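Local structure of decaprenyl diphosphate synthase (Rhodobacter capsulatus, 3MZV) at residues 210-215 / 301-305; 63-67 / 312-318; 91-95 / 117-122. The protein probably catalyses the magnesium-dependent elongation of farnesyl diphosphate with isopentenyl diphosphate into long all-trans polyprenyl diphosphates, precursors of quinone side chains. One frame throughout, in Å; residues are numbered along the deposited sequence.

Contact 1 (210-215 / 301-305)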
ATOM      1  N   ASP B 210     -18.483   6.003 -12.192  1.00 31.36           N
ATOM      2  CA  ASP B 210     -18.713   4.565 -12.024  1.00 30.60           C
ATOM      3  C   ASP B 210     -19.046   3.910 -13.369  1.00 30.22           C
ATOM      4  O   ASP B 210     -18.433   2.947 -13.757  1.00 28.91           O
ATOM      5  CB  ASP B 210     -19.872   4.347 -11.028  1.00 31.04           C
ATOM      6  CG  ASP B 210     -20.283   2.897 -10.872  1.00 34.18           C
ATOM      7  OD1 ASP B 210     -19.494   2.065 -10.352  1.00 35.44           O
ATOM      8  OD2 ASP B 210     -21.433   2.586 -11.257  1.00 37.69           O
ATOM      9  N   ALA B 211     -20.017   4.467 -14.076  1.00 32.00           N
ATOM     10  CA  ALA B 211     -20.400   3.944 -15.401  1.00 32.36           C
ATOM     11  C   ALA B 211     -19.250   4.005 -16.430  1.00 31.86           C
ATOM     12  O   ALA B 211     -19.024   3.092 -17.227  1.00 31.67           O
ATOM     13  CB  ALA B 211     -21.658   4.703 -15.925  1.00 33.64           C
ATOM     14  N   LEU B 212     -18.550   5.120 -16.491  1.00 32.65           N
ATOM     15  CA  LEU B 212     -17.460   5.247 -17.438  1.00 32.15           C
ATOM     16  C   LEU B 212     -16.381   4.219 -17.145  1.00 31.83           C
ATOM     17  O   LEU B 212     -15.751   3.708 -18.079  1.00 32.22           O
ATOM     18  CB  LEU B 212     -16.871   6.671 -17.428  1.00 32.34           C
ATOM     19  CG  LEU B 212     -15.869   7.138 -18.485  1.00 33.43           C
ATOM     20  CD1 LEU B 212     -16.564   7.431 -19.772  1.00 32.88           C
ATOM     21  CD2 LEU B 212     -15.148   8.395 -17.925  1.00 34.96           C
ATOM     22  N   GLY B 213     -16.070   4.013 -15.865  1.00 31.68           N
ATOM     23  CA  GLY B 213     -15.005   3.081 -15.484  1.00 32.28           C
ATOM     24  C   GLY B 213     -15.381   1.637 -15.809  1.00 32.57           C
ATOM     25  O   GLY B 213     -14.558   0.878 -16.326  1.00 33.27           O
ATOM     26  N   ILE B 214     -16.645   1.289 -15.535  1.00 31.52           N
ATOM     27  CA  ILE B 214     -17.190   0.020 -15.956  1.00 31.35           C
ATOM     28  C   ILE B 214     -17.052  -0.153 -17.486  1.00 30.82           C
ATOM     29  O   ILE B 214     -16.459  -1.131 -17.912  1.00 31.62           O
ATOM     30  CB  ILE B 214     -18.612  -0.171 -15.517  1.00 30.70           C
ATOM     31  CG1 ILE B 214     -18.674  -0.356 -14.025  1.00 31.16           C
ATOM     32  CG2 ILE B 214     -19.225  -1.451 -16.238  1.00 31.51           C
ATOM     33  CD1 ILE B 214     -20.033  -0.141 -13.447  1.00 34.27           C
ATOM     34  N   ALA B 215     -17.496   0.819 -18.273  1.00 30.28           N
ATOM     35  CA  ALA B 215     -17.334   0.782 -19.724  1.00 31.58           C
ATOM     36  C   ALA B 215     -15.907   0.607 -20.107  1.00 32.02           C
ATOM     37  O   ALA B 215     -15.579  -0.165 -20.986  1.00 31.92           O
ATOM     38  CB  ALA B 215     -17.924   2.075 -20.413  1.00 31.14           C
ATOM     39  N   TRP B 301     -23.252   0.907 -20.758  1.00 32.09           N
ATOM     40  CA  TRP B 301     -22.718   1.604 -19.601  1.00 32.69           C
ATOM     41  C   TRP B 301     -22.396   3.058 -19.976  1.00 33.21           C
ATOM     42  O   TRP B 301     -22.538   3.931 -19.129  1.00 33.53           O
ATOM     43  CB  TRP B 301     -21.511   0.834 -18.984  1.00 30.64           C
ATOM     44  CG  TRP B 301     -21.992  -0.247 -18.032  1.00 33.06           C
ATOM     45  CD1 TRP B 301     -22.001  -1.617 -18.222  1.00 35.75           C
ATOM     46  CD2 TRP B 301     -22.561  -0.029 -16.757  1.00 32.24           C
ATOM     47  NE1 TRP B 301     -22.536  -2.246 -17.119  1.00 33.42           N
ATOM     48  CE2 TRP B 301     -22.915  -1.298 -16.220  1.00 33.54           C
ATOM     49  CE3 TRP B 301     -22.854   1.123 -16.021  1.00 33.39           C
ATOM     50  CZ2 TRP B 301     -23.487  -1.445 -14.943  1.00 36.13           C
ATOM     51  CZ3 TRP B 301     -23.438   0.970 -14.774  1.00 35.28           C
ATOM     52  CH2 TRP B 301     -23.742  -0.303 -14.250  1.00 37.65           C
ATOM     53  N   THR B 302     -21.984   3.329 -21.220  1.00 33.08           N
ATOM     54  CA  THR B 302     -21.719   4.729 -21.608  1.00 35.27           C
ATOM     55  C   THR B 302     -23.035   5.495 -21.690  1.00 36.07           C
ATOM     56  O   THR B 302     -23.078   6.686 -21.416  1.00 36.32           O
ATOM     57  CB  THR B 302     -20.940   4.889 -22.908  1.00 35.85           C
ATOM     58  OG1 THR B 302     -21.719   4.410 -23.983  1.00 40.70           O
ATOM     59  CG2 THR B 302     -19.571   4.183 -22.850  1.00 38.72           C
ATOM     60  N   ASP B 303     -24.134   4.822 -22.053  1.00 36.21           N
ATOM     61  CA  ASP B 303     -25.457   5.462 -21.964  1.00 37.08           C
ATOM     62  C   ASP B 303     -25.787   5.869 -20.547  1.00 36.53           C
ATOM     63  O   ASP B 303     -26.259   6.974 -20.306  1.00 37.40           O
ATOM     64  CB  ASP B 303     -26.577   4.547 -22.439  1.00 37.74           C
ATOM     65  CG  ASP B 303     -27.941   5.226 -22.410  1.00 40.36           C
ATOM     66  OD1 ASP B 303     -28.129   6.180 -23.170  1.00 40.03           O
ATOM     67  OD2 ASP B 303     -28.838   4.769 -21.651  1.00 42.33           O
ATOM     68  N   THR B 304     -25.588   4.950 -19.613  1.00 35.90           N
ATOM     69  CA  THR B 304     -25.802   5.228 -18.228  1.00 35.60           C
ATOM     70  C   THR B 304     -24.913   6.400 -17.774  1.00 34.47           C
ATOM     71  O   THR B 304     -25.372   7.243 -17.061  1.00 36.09           O
ATOM     72  CB  THR B 304     -25.555   3.975 -17.357  1.00 36.17           C
ATOM     73  OG1 THR B 304     -26.435   2.931 -17.808  1.00 37.30           O
ATOM     74  CG2 THR B 304     -25.845   4.263 -15.896  1.00 36.46           C
ATOM     75  N   ALA B 305     -23.667   6.451 -18.203  1.00 33.75           N
ATOM     76  CA  ALA B 305     -22.767   7.535 -17.833  1.00 33.82           C
ATOM     77  C   ALA B 305     -23.282   8.855 -18.350  1.00 35.53           C
ATOM     78  O   ALA B 305     -23.390   9.836 -17.603  1.00 37.00           O
ATOM     79  CB  ALA B 305     -21.366   7.268 -18.373  1.00 33.31           C
TER

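Contact 2 (63-67 / 312-318)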
ATOM      1  N   ALA B  63     -11.649  18.025 -13.980  1.00 31.75           N
ATOM      2  CA  ALA B  63     -12.840  18.380 -14.738  1.00 32.82           C
ATOM      3  C   ALA B  63     -14.083  18.509 -13.834  1.00 32.31           C
ATOM      4  O   ALA B  63     -14.877  19.478 -13.972  1.00 32.96           O
ATOM      5  CB  ALA B  63     -13.098  17.374 -15.920  1.00 32.07           C
ATOM      6  N   ALA B  64     -14.250  17.563 -12.937  1.00 31.66           N
ATOM      7  CA  ALA B  64     -15.391  17.584 -12.011  1.00 33.01           C
ATOM      8  C   ALA B  64     -15.357  18.834 -11.091  1.00 33.57           C
ATOM      9  O   ALA B  64     -16.389  19.507 -10.939  1.00 34.80           O
ATOM     10  CB  ALA B  64     -15.467  16.291 -11.161  1.00 30.34           C
ATOM     11  N   ALA B  65     -14.196  19.153 -10.537  1.00 32.81           N
ATOM     12  CA  ALA B  65     -14.068  20.297  -9.660  1.00 34.22           C
ATOM     13  C   ALA B  65     -14.362  21.605 -10.439  1.00 35.52           C
ATOM     14  O   ALA B  65     -15.168  22.417 -10.001  1.00 37.45           O
ATOM     15  CB  ALA B  65     -12.653  20.340  -8.998  1.00 32.11           C
ATOM     16  N   ARG B  66     -13.751  21.761 -11.613  1.00 36.35           N
ATOM     17  CA  ARG B  66     -13.921  22.978 -12.436  1.00 37.77           C
ATOM     18  C   ARG B  66     -15.352  23.047 -12.989  1.00 37.45           C
ATOM     19  O   ARG B  66     -15.919  24.131 -13.100  1.00 38.15           O
ATOM     20  CB  ARG B  66     -12.914  23.013 -13.609  1.00 38.03           C
ATOM     21  CG  ARG B  66     -11.451  23.185 -13.216  1.00 39.70           C
ATOM     22  CD  ARG B  66     -11.165  24.585 -12.787  1.00 43.07           C
ATOM     23  NE  ARG B  66      -9.740  24.840 -12.567  1.00 44.83           N
ATOM     24  CZ  ARG B  66      -9.237  26.033 -12.225  1.00 45.39           C
ATOM     25  NH1 ARG B  66     -10.036  27.089 -12.117  1.00 47.81           N
ATOM     26  NH2 ARG B  66      -7.931  26.185 -12.013  1.00 41.26           N
ATOM     27  N   LEU B  67     -15.945  21.907 -13.305  1.00 36.59           N
ATOM     28  CA  LEU B  67     -17.319  21.879 -13.764  1.00 38.94           C
ATOM     29  C   LEU B  67     -18.336  22.435 -12.738  1.00 38.78           C
ATOM     30  O   LEU B  67     -19.356  23.007 -13.124  1.00 39.44           O
ATOM     31  CB  LEU B  67     -17.729  20.448 -14.191  1.00 39.49           C
ATOM     32  CG  LEU B  67     -19.173  20.147 -14.574  1.00 40.00           C
ATOM     33  CD1 LEU B  67     -19.648  21.153 -15.648  1.00 45.43           C
ATOM     34  CD2 LEU B  67     -19.287  18.714 -15.098  1.00 40.87           C
ATOM     35  N   LEU B 312     -25.870  17.870 -14.102  1.00 55.42           N
ATOM     36  CA  LEU B 312     -24.767  18.788 -13.890  1.00 53.91           C
ATOM     37  C   LEU B 312     -24.971  20.075 -14.725  1.00 55.03           C
ATOM     38  O   LEU B 312     -25.754  20.072 -15.671  1.00 54.29           O
ATOM     39  CB  LEU B 312     -23.468  18.062 -14.204  1.00 52.48           C
ATOM     40  CG  LEU B 312     -23.319  16.796 -13.327  1.00 50.40           C
ATOM     41  CD1 LEU B 312     -22.177  15.950 -13.781  1.00 50.72           C
ATOM     42  CD2 LEU B 312     -23.168  17.153 -11.856  1.00 51.81           C
ATOM     43  N   PRO B 313     -24.281  21.175 -14.364  1.00 55.01           N
ATOM     44  CA  PRO B 313     -24.513  22.431 -15.071  1.00 56.21           C
ATOM     45  C   PRO B 313     -24.021  22.380 -16.497  1.00 56.17           C
ATOM     46  O   PRO B 313     -23.087  21.613 -16.807  1.00 55.07           O
ATOM     47  CB  PRO B 313     -23.708  23.463 -14.271  1.00 56.20           C
ATOM     48  CG  PRO B 313     -22.960  22.765 -13.307  1.00 54.86           C
ATOM     49  CD  PRO B 313     -23.397  21.351 -13.206  1.00 54.41           C
ATOM     50  N   ASP B 314     -24.635  23.178 -17.366  1.00 55.93           N
ATOM     51  CA  ASP B 314     -24.285  23.131 -18.775  1.00 56.06           C
ATOM     52  C   ASP B 314     -23.018  23.967 -19.066  1.00 55.18           C
ATOM     53  O   ASP B 314     -23.086  25.038 -19.653  1.00 57.26           O
ATOM     54  CB  ASP B 314     -25.486  23.558 -19.644  1.00 57.86           C
ATOM     55  CG  ASP B 314     -25.308  23.181 -21.081  1.00 60.25           C
ATOM     56  OD1 ASP B 314     -24.468  22.283 -21.354  1.00 63.21           O
ATOM     57  OD2 ASP B 314     -26.024  23.745 -21.939  1.00 66.45           O
ATOM     58  N   HIS B 315     -21.873  23.413 -18.678  1.00 53.02           N
ATOM     59  CA  HIS B 315     -20.557  24.020 -18.722  1.00 50.98           C
ATOM     60  C   HIS B 315     -19.835  23.319 -19.898  1.00 49.60           C
ATOM     61  O   HIS B 315     -20.144  22.173 -20.236  1.00 49.46           O
ATOM     62  CB  HIS B 315     -19.868  23.720 -17.372  1.00 50.52           C
ATOM     63  CG  HIS B 315     -18.532  24.362 -17.175  1.00 48.32           C
ATOM     64  ND1 HIS B 315     -17.374  23.867 -17.741  1.00 47.31           N
ATOM     65  CD2 HIS B 315     -18.163  25.456 -16.466  1.00 49.35           C
ATOM     66  CE1 HIS B 315     -16.356  24.642 -17.406  1.00 49.08           C
ATOM     67  NE2 HIS B 315     -16.810  25.615 -16.636  1.00 48.68           N
ATOM     68  N   PRO B 316     -18.864  23.987 -20.525  1.00 48.26           N
ATOM     69  CA  PRO B 316     -18.149  23.293 -21.601  1.00 46.92           C
ATOM     70  C   PRO B 316     -17.567  21.933 -21.155  1.00 44.80           C
ATOM     71  O   PRO B 316     -17.409  21.039 -21.965  1.00 43.09           O
ATOM     72  CB  PRO B 316     -17.031  24.272 -21.979  1.00 47.65           C
ATOM     73  CG  PRO B 316     -17.478  25.627 -21.436  1.00 49.10           C
ATOM     74  CD  PRO B 316     -18.364  25.355 -20.280  1.00 48.87           C
ATOM     75  N   LEU B 317     -17.210  21.813 -19.877  1.00 42.91           N
ATOM     76  CA  LEU B 317     -16.655  20.570 -19.373  1.00 41.48           C
ATOM     77  C   LEU B 317     -17.687  19.465 -19.331  1.00 40.32           C
ATOM     78  O   LEU B 317     -17.333  18.314 -19.512  1.00 39.39           O
ATOM     79  CB  LEU B 317     -16.035  20.755 -17.995  1.00 40.89           C
ATOM     80  CG  LEU B 317     -14.706  21.525 -17.934  1.00 41.89           C
ATOM     81  CD1 LEU B 317     -14.382  21.827 -16.487  1.00 40.73           C
ATOM     82  CD2 LEU B 317     -13.548  20.755 -18.631  1.00 41.83           C
ATOM     83  N   ARG B 318     -18.957  19.797 -19.123  1.00 40.22           N
ATOM     84  CA  ARG B 318     -19.982  18.773 -19.190  1.00 40.09           C
ATOM     85  C   ARG B 318     -20.011  18.142 -20.589  1.00 40.20           C
ATOM     86  O   ARG B 318     -20.016  16.925 -20.704  1.00 38.56           O
ATOM     87  CB  ARG B 318     -21.360  19.296 -18.825  1.00 41.34           C
ATOM     88  CG  ARG B 318     -22.319  18.195 -18.495  1.00 42.21           C
ATOM     89  CD  ARG B 318     -23.684  18.684 -18.211  1.00 45.69           C
ATOM     90  NE  ARG B 318     -24.373  18.977 -19.461  1.00 46.65           N
ATOM     91  CZ  ARG B 318     -25.598  19.506 -19.558  1.00 50.87           C
ATOM     92  NH1 ARG B 318     -26.309  19.823 -18.481  1.00 51.11           N
ATOM     93  NH2 ARG B 318     -26.131  19.709 -20.762  1.00 52.29           N
TER

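Contact 3 (91-95 / 117-122)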
ATOM      1  N   LEU B  91       1.960  -0.742  -9.992  1.00 40.45           N
ATOM      2  CA  LEU B  91       3.204  -1.339  -9.538  1.00 40.80           C
ATOM      3  C   LEU B  91       2.936  -2.664  -8.832  1.00 41.97           C
ATOM      4  O   LEU B  91       3.689  -3.635  -9.019  1.00 40.85           O
ATOM      5  CB  LEU B  91       3.974  -0.419  -8.602  1.00 41.22           C
ATOM      6  CG  LEU B  91       4.775   0.716  -9.224  1.00 40.91           C
ATOM      7  CD1 LEU B  91       5.053   1.804  -8.244  1.00 40.14           C
ATOM      8  CD2 LEU B  91       6.094   0.150  -9.868  1.00 43.95           C
ATOM      9  N   HIS B  92       1.902  -2.671  -7.967  1.00 39.72           N
ATOM     10  CA  HIS B  92       1.507  -3.878  -7.208  1.00 40.77           C
ATOM     11  C   HIS B  92       0.831  -4.975  -8.081  1.00 42.05           C
ATOM     12  O   HIS B  92       1.092  -6.152  -7.874  1.00 43.83           O
ATOM     13  CB  HIS B  92       0.608  -3.467  -5.999  1.00 38.87           C
ATOM     14  CG  HIS B  92       1.368  -2.806  -4.893  1.00 35.97           C
ATOM     15  ND1 HIS B  92       0.855  -2.629  -3.624  1.00 34.42           N
ATOM     16  CD2 HIS B  92       2.627  -2.314  -4.856  1.00 30.78           C
ATOM     17  CE1 HIS B  92       1.765  -2.056  -2.860  1.00 34.45           C
ATOM     18  NE2 HIS B  92       2.853  -1.856  -3.581  1.00 36.84           N
ATOM     19  N   ASP B  93       0.047  -4.600  -9.073  1.00 43.38           N
ATOM     20  CA  ASP B  93      -0.583  -5.562 -10.005  1.00 46.04           C
ATOM     21  C   ASP B  93       0.497  -6.334 -10.772  1.00 46.79           C
ATOM     22  O   ASP B  93       0.279  -7.491 -11.107  1.00 47.63           O
ATOM     23  CB  ASP B  93      -1.580  -4.840 -10.979  1.00 46.50           C
ATOM     24  CG  ASP B  93      -2.684  -5.787 -11.594  1.00 51.97           C
ATOM     25  OD1 ASP B  93      -3.071  -6.868 -11.067  1.00 56.54           O
ATOM     26  OD2 ASP B  93      -3.210  -5.409 -12.668  1.00 61.66           O
ATOM     27  N   ASP B  94       1.662  -5.720 -11.001  1.00 47.49           N
ATOM     28  CA  ASP B  94       2.760  -6.338 -11.761  1.00 49.56           C
ATOM     29  C   ASP B  94       3.625  -7.273 -10.918  1.00 51.97           C
ATOM     30  O   ASP B  94       4.228  -8.202 -11.448  1.00 52.46           O
ATOM     31  CB  ASP B  94       3.696  -5.268 -12.356  1.00 50.34           C
ATOM     32  CG  ASP B  94       3.098  -4.546 -13.576  1.00 50.12           C
ATOM     33  OD1 ASP B  94       2.099  -5.013 -14.148  1.00 51.60           O
ATOM     34  OD2 ASP B  94       3.664  -3.503 -13.970  1.00 54.75           O
ATOM     35  N   VAL B  95       3.749  -7.010  -9.624  1.00 52.84           N
ATOM     36  CA  VAL B  95       4.332  -7.994  -8.726  1.00 55.19           C
ATOM     37  C   VAL B  95       3.401  -9.204  -8.666  1.00 57.08           C
ATOM     38  O   VAL B  95       3.836 -10.339  -8.892  1.00 58.41           O
ATOM     39  CB  VAL B  95       4.593  -7.405  -7.325  1.00 55.25           C
ATOM     40  CG1 VAL B  95       5.047  -8.495  -6.349  1.00 54.76           C
ATOM     41  CG2 VAL B  95       5.673  -6.319  -7.427  1.00 55.43           C
ATOM     42  N   SER B 117       9.240  -2.777  -6.512  1.00 55.16           N
ATOM     43  CA  SER B 117       7.957  -2.352  -6.946  1.00 52.54           C
ATOM     44  C   SER B 117       6.906  -2.324  -5.802  1.00 49.21           C
ATOM     45  O   SER B 117       6.024  -1.450  -5.790  1.00 46.86           O
ATOM     46  CB  SER B 117       7.484  -3.223  -8.085  1.00 52.85           C
ATOM     47  OG  SER B 117       8.450  -3.176  -9.134  1.00 57.64           O
ATOM     48  N   VAL B 118       6.992  -3.269  -4.866  1.00 45.84           N
ATOM     49  CA  VAL B 118       6.093  -3.256  -3.716  1.00 43.06           C
ATOM     50  C   VAL B 118       6.360  -2.035  -2.884  1.00 41.40           C
ATOM     51  O   VAL B 118       5.449  -1.324  -2.529  1.00 40.02           O
ATOM     52  CB  VAL B 118       6.203  -4.523  -2.845  1.00 44.37           C
ATOM     53  CG1 VAL B 118       5.294  -4.380  -1.621  1.00 43.38           C
ATOM     54  CG2 VAL B 118       5.804  -5.757  -3.651  1.00 41.76           C
ATOM     55  N   LEU B 119       7.617  -1.790  -2.566  1.00 42.04           N
ATOM     56  CA  LEU B 119       7.975  -0.748  -1.645  1.00 41.42           C
ATOM     57  C   LEU B 119       7.808   0.635  -2.270  1.00 40.41           C
ATOM     58  O   LEU B 119       7.433   1.606  -1.589  1.00 39.73           O
ATOM     59  CB  LEU B 119       9.378  -0.966  -1.150  1.00 44.11           C
ATOM     60  CG  LEU B 119       9.548  -2.224  -0.288  1.00 46.49           C
ATOM     61  CD1 LEU B 119      10.997  -2.491  -0.080  1.00 49.04           C
ATOM     62  CD2 LEU B 119       8.816  -2.060   1.027  1.00 48.73           C
ATOM     63  N   VAL B 120       8.020   0.731  -3.570  1.00 39.48           N
ATOM     64  CA  VAL B 120       7.797   2.024  -4.231  1.00 39.16           C
ATOM     65  C   VAL B 120       6.321   2.338  -4.282  1.00 36.92           C
ATOM     66  O   VAL B 120       5.936   3.438  -3.950  1.00 38.87           O
ATOM     67  CB  VAL B 120       8.434   2.073  -5.640  1.00 39.93           C
ATOM     68  CG1 VAL B 120       7.935   3.298  -6.407  1.00 38.66           C
ATOM     69  CG2 VAL B 120       9.953   2.132  -5.478  1.00 41.48           C
ATOM     70  N   GLY B 121       5.487   1.365  -4.604  1.00 35.93           N
ATOM     71  CA  GLY B 121       4.051   1.559  -4.559  1.00 34.82           C
ATOM     72  C   GLY B 121       3.619   1.968  -3.146  1.00 34.17           C
ATOM     73  O   GLY B 121       2.756   2.840  -2.969  1.00 32.94           O
ATOM     74  N   ASP B 122       4.195   1.340  -2.124  1.00 34.06           N
ATOM     75  CA  ASP B 122       3.812   1.731  -0.741  1.00 34.57           C
ATOM     76  C   ASP B 122       4.187   3.208  -0.411  1.00 34.95           C
ATOM     77  O   ASP B 122       3.425   3.966   0.230  1.00 33.69           O
ATOM     78  CB  ASP B 122       4.473   0.805   0.298  1.00 34.79           C
ATOM     79  CG  ASP B 122       3.911  -0.627   0.285  1.00 32.13           C
ATOM     80  OD1 ASP B 122       2.837  -0.837  -0.240  1.00 33.98           O
ATOM     81  OD2 ASP B 122       4.562  -1.528   0.856  1.00 36.06           O
TER

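Contact 1 (210-215 / 301-305)
The indole of W301 carries on one face the methyl CG2 of I214, a CH-pi contact with the carbon 3.4 Å from the centroid of the five-membered ring and 7° off its normal. The other branch of I214 ends in CD1, which reaches the six-membered ring at CH2 (3.8 Å). At the ring edge, near its plane, lies A211 CB, 3.8 Å from W301 CE3. CG stands anti to the carbonyl carbon (chi1 -84°), which swings the indole onto helix 199-224, a knob among D210, A211, I214 and A215. The alanines A211, A215 and A305 let the antiparallel segments approach to 7.8 Å between local axes: A211 CB meets A305 CB at 3.6 Å, and A215 CB meets the methyl CG2 of T302 at 3.6 Å. Were W301 cut back to alanine, I214 CG2 would probably lose the ring it lies on and a gap would open beside A211. D210 keeps its charge for R177 on helix 169-194, whose side chain also touches the indole. No hydrogen bond crosses between 210-215 and 301-305, so these segments of helices 199-224 and 290-308, in the mainly helical isoprenoid synthase fold, are joined by shape and dispersion, with alanines for closeness and one large indole for area.

Contact 2 (63-67 / 312-318)
L67, on the last turn of helix 56-67, packs into the turn that leads into helix 316-328, a junction of the mainly helical trans-prenyltransferase fold at which the start of the C-terminal helix is N-capped by H315. With CG anti to the backbone N (chi1 174°), the side chain of L67 extends between the two halves of 312-318: its CD2 meets L312 CD1 at 4.2 Å, while its CB faces L317 CB at the same distance. L317 returns the contact from the helix side, its CD1 resting 3.4 Å from R66 CB and 3.5 Å from A63 O. P313 CG sits 3.6 Å from L67 O, and the H315 ring turns one face to L67 CA and R66 O. Leucines suit this seam because their branched ends fill it from both segments.

Further out, H315 ND1 accepts from L317 N at 3.0 Å, close to the imidazole plane. This cap occupies a backbone N-H of the first helical turn and helps hold the ring in its rotation. An inverse gamma turn centred on D314 bends the chain before it. R66 sends its guanidinium to D21, and L14 on helix 11-17 touches both A63 and L317. The turn before the helix is braced by R318, whose NH1 donates to L312 O at 2.9 Å, the oxygen lying almost in the guanidinium plane.

Contact 3 (91-95 / 117-122)
H92 and V118 supply the one hydrogen bond across 91-95 and 117-122. NE2 of H92 donates to V118 O over 2.9 Å with an N-H...O angle of 159°, arriving in the carbonyl plane on a lone pair. The same oxygen also accepts the helical bond from D122 N, so it is gripped twice. H92 has CG anti to its carbonyl carbon (chi1 -73°), a setting that carries the imidazole edge to the neighbouring helix.

Charged and polar neighbours surround the ring. D122 OD1 of the same chain comes 3.1 Å from H92 CE1, near the ring plane, without a hydrogen bond, the carboxylate turned 84° to the ring. Across the dimer interface H92 ND1 bonds to D122 OD2 of the second subunit, and reciprocally. With an acceptor at each ring nitrogen, V118 O at NE2 and that carboxylate at ND1, the doubly protonated imidazole is probably favoured. G121 suits its place, for a CB there would collide with H92 NE2.

The apolar contacts flank the NE2 bond. L91 CD1 lies 3.7 Å from V120 CG1, V95 CG2 is 3.8 Å from V118 CG2, and the short S117 lets its CB approach V95 CG2 to 3.6 Å. The V118 CG2 methyl meets both methyls of V95, the two side chains crossing at about a right angle.

D93 and D94 begin the DDxxD sequence, the aspartate-rich motif that in this family generally binds magnesium; D94 is here bridged to R102. The two helices, 74-96 and 114-133, run antiparallel, their local axes 8.7 Å apart, and the chain between them forms the small hairpin 101-102/105-106 and helix 108-111. A108 on that short helix touches L91 and S117, V44 on helix 40-49 covers L91 and V120, and the second subunit packs against H92 and V118.

Contacts 1 and 3 are buried pairs of antiparallel helices, whereas contact 2 is partly buried, farthest from the chain's centre, and joins a helix end to a turn. Contacts 1 and 2 are centred about 17 Å apart and share surroundings: helix 199-224, which carries 210-215, also touches L312 and P313, and helix 316-328, which begins in contact 2, covers L212. Contact 3 lies across the chain's centre from both, about 28 and 34 Å away centre to centre. Their chemistry follows place: apolar packing around an indole in contact 1, leucine packing in contact 2, with the cap and arginine bond kept within 312-318, and a buried histidine bond amid apolar packing in contact 3, at the dimer interface.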